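Local coordinates for protein neck and C-terminal motor domain of Kar3 (Candida glabrata, PDB 4GKR) that probably uses ATP hydrolysis to drive movement along microtubules as a kinesin-14 motor with its neck, working in mitosis, at residues I136-S141 / L210-V216. Coordinates in Å, arbitrary orientation, origin at the centre of the assembly. Residue numbers count along the deposited sequence, not the author numbering.
Sequences INHIFS and LDSRDTV
This is apolar side-chain packing between the middle of helix 131-147 and the loop-to-helix turn that opens helix 213-222, on the periphery of the kinesin motor domain: an N-capped helix start lying against a neighbouring helix. Residues 136-141 are regular helix. In the partner segment, Leu210 is extended (phi/psi -83/91), Asp211 turns the chain (-87/-26), and Ser212, extended (-156/165), is the N-cap: its OG accepts from Thr215 N at 2.8 Å, while Val216 N bonds to Ser212 O (2.9 Å). The nearest CA pairs are Ile136 with Val216 (8.1 Å) and Asn137 with Arg213 (8.2 Å).

Phe140 (chi1 m), its CA-to-CB bond directed toward segment 210-216, lays the CZ/CE2 end of its ring against Leu210 and Val216: CZ lies 4.2 Å from Leu210 CB, and CE2 3.5 Å from Val216 CG2. One turn earlier, Ile136 (m, t) sets CG2 3.6 Å from Val216 CG1. On the exposed side Arg213 (m, t, t) runs past Phe140, whose CB sits over a guanidinium face, 3.4 Å from NH2, and reaches a salt bridge with Asp144 farther along helix 131-147. Inward, Ile136 also packs on Phe245 and Ile247 of strand 242-252, while Phe140 and Leu210 share Val155 of strand 152-163, seating both segments against the central sheet.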
loop_
_atom_site.group_PDB
_atom_site.type_symbol
_atom_site.label_atom_id
_atom_site.label_comp_id
_atom_site.label_asym_id
_atom_site.label_seq_id
_atom_site.Cartn_x
_atom_site.Cartn_y
_atom_site.Cartn_z
ATOM N N ILE A 136 -6.566 -8.226 7.112
ATOM C CA ILE A 136 -7.836 -8.947 7.206
ATOM C C ILE A 136 -7.976 -9.567 8.594
ATOM O O ILE A 136 -9.002 -9.412 9.259
ATOM C CB ILE A 136 -8.012 -9.992 6.084
ATOM C CG1 ILE A 136 -8.436 -9.289 4.783
ATOM C CG2 ILE A 136 -9.056 -11.038 6.467
ATOM C CD1 ILE A 136 -8.087 -10.020 3.495
ATOM N N ASN A 137 -6.920 -10.210 9.056
ATOM C CA ASN A 137 -6.950 -10.826 10.382
ATOM C C ASN A 137 -7.160 -9.831 11.526
ATOM O O ASN A 137 -7.926 -10.086 12.460
ATOM C CB ASN A 137 -5.674 -11.607 10.626
ATOM C CG ASN A 137 -5.900 -12.778 11.532
ATOM O OD1 ASN A 137 -6.722 -13.663 11.232
ATOM N ND2 ASN A 137 -5.194 -12.797 12.667
ATOM N N HIS A 138 -6.486 -8.691 11.430
ATOM C CA HIS A 138 -6.556 -7.672 12.442
ATOM C C HIS A 138 -7.952 -7.137 12.549
ATOM O O HIS A 138 -8.466 -6.927 13.652
ATOM C CB HIS A 138 -5.578 -6.556 12.101
ATOM C CG HIS A 138 -5.318 -5.624 13.239
ATOM N ND1 HIS A 138 -4.505 -5.951 14.268
ATOM C CD2 HIS A 138 -5.826 -4.359 13.518
ATOM C CE1 HIS A 138 -4.481 -4.935 15.159
ATOM N NE2 HIS A 138 -5.288 -3.959 14.697
ATOM N N ILE A 139 -8.587 -6.939 11.395
ATOM C CA ILE A 139 -9.942 -6.425 11.333
ATOM C C ILE A 139 -10.953 -7.362 11.983
ATOM O O ILE A 139 -11.882 -6.899 12.632
ATOM C CB ILE A 139 -10.325 -6.094 9.892
ATOM C CG1 ILE A 139 -9.712 -4.754 9.505
ATOM C CG2 ILE A 139 -11.831 -6.033 9.691
ATOM C CD1 ILE A 139 -9.600 -4.605 8.002
ATOM N N PHE A 140 -10.763 -8.668 11.845
ATOM C CA PHE A 140 -11.670 -9.615 12.476
ATOM C C PHE A 140 -11.617 -9.562 13.991
ATOM O O PHE A 140 -12.661 -9.621 14.643
ATOM C CB PHE A 140 -11.441 -11.040 11.975
ATOM C CG PHE A 140 -12.101 -11.329 10.659
ATOM C CD1 PHE A 140 -13.005 -10.430 10.101
ATOM C CD2 PHE A 140 -11.839 -12.509 9.980
ATOM C CE1 PHE A 140 -13.616 -10.692 8.878
ATOM C CE2 PHE A 140 -12.451 -12.779 8.757
ATOM C CZ PHE A 140 -13.341 -11.869 8.204
ATOM N N SER A 141 -10.409 -9.463 14.549
ATOM C CA SER A 141 -10.230 -9.252 15.985
ATOM C C SER A 141 -11.114 -8.143 16.504
ATOM O O SER A 141 -11.830 -8.310 17.481
ATOM C CB SER A 141 -8.798 -8.868 16.292
ATOM O OG SER A 141 -8.017 -10.016 16.416
ATOM N N LEU A 210 -16.691 -11.627 2.895
ATOM C CA LEU A 210 -15.866 -12.347 3.882
ATOM C C LEU A 210 -16.684 -12.710 5.129
ATOM O O LEU A 210 -16.796 -11.929 6.079
ATOM C CB LEU A 210 -14.599 -11.556 4.221
ATOM C CG LEU A 210 -13.689 -11.249 3.020
ATOM C CD1 LEU A 210 -12.534 -10.345 3.410
ATOM C CD2 LEU A 210 -13.146 -12.506 2.360
ATOM N N ASP A 211 -17.278 -13.899 5.092
ATOM C CA ASP A 211 -18.246 -14.320 6.095
ATOM C C ASP A 211 -17.563 -14.956 7.298
ATOM O O ASP A 211 -18.106 -14.934 8.402
ATOM C CB ASP A 211 -19.255 -15.301 5.484
ATOM N N SER A 212 -16.375 -15.516 7.073
ATOM C CA SER A 212 -15.689 -16.321 8.079
ATOM C C SER A 212 -14.177 -16.366 7.862
ATOM O O SER A 212 -13.681 -16.019 6.784
ATOM C CB SER A 212 -16.263 -17.751 8.097
ATOM O OG SER A 212 -15.862 -18.514 6.966
ATOM N N ARG A 213 -13.452 -16.803 8.891
ATOM C CA ARG A 213 -12.014 -17.051 8.771
ATOM C C ARG A 213 -11.732 -18.199 7.788
ATOM O O ARG A 213 -10.711 -18.194 7.100
ATOM C CB ARG A 213 -11.366 -17.273 10.149
ATOM C CG ARG A 213 -11.106 -15.965 10.899
ATOM C CD ARG A 213 -10.391 -16.156 12.230
ATOM N NE ARG A 213 -10.307 -14.905 13.001
ATOM C CZ ARG A 213 -11.256 -14.441 13.826
ATOM N NH1 ARG A 213 -12.391 -15.107 14.007
ATOM N NH2 ARG A 213 -11.080 -13.298 14.478
ATOM N N ASP A 214 -12.661 -19.152 7.705
ATOM C CA ASP A 214 -12.634 -20.187 6.672
ATOM C C ASP A 214 -12.762 -19.558 5.274
ATOM O O ASP A 214 -11.901 -19.768 4.418
ATOM C CB ASP A 214 -13.725 -21.241 6.922
ATOM N N THR A 215 -13.814 -18.767 5.058
ATOM C CA THR A 215 -14.012 -18.045 3.786
ATOM C C THR A 215 -12.797 -17.192 3.345
ATOM O O THR A 215 -12.420 -17.199 2.171
ATOM C CB THR A 215 -15.285 -17.165 3.808
ATOM O OG1 THR A 215 -16.427 -17.951 4.183
ATOM C CG2 THR A 215 -15.531 -16.547 2.439
ATOM N N VAL A 216 -12.192 -16.471 4.286
ATOM C CA VAL A 216 -10.975 -15.698 4.021
ATOM C C VAL A 216 -9.851 -16.619 3.536
ATOM O O VAL A 216 -9.257 -16.383 2.480
ATOM C CB VAL A 216 -10.523 -14.916 5.284
ATOM C CG1 VAL A 216 -9.081 -14.442 5.176
ATOM C CG2 VAL A 216 -11.451 -13.746 5.553
#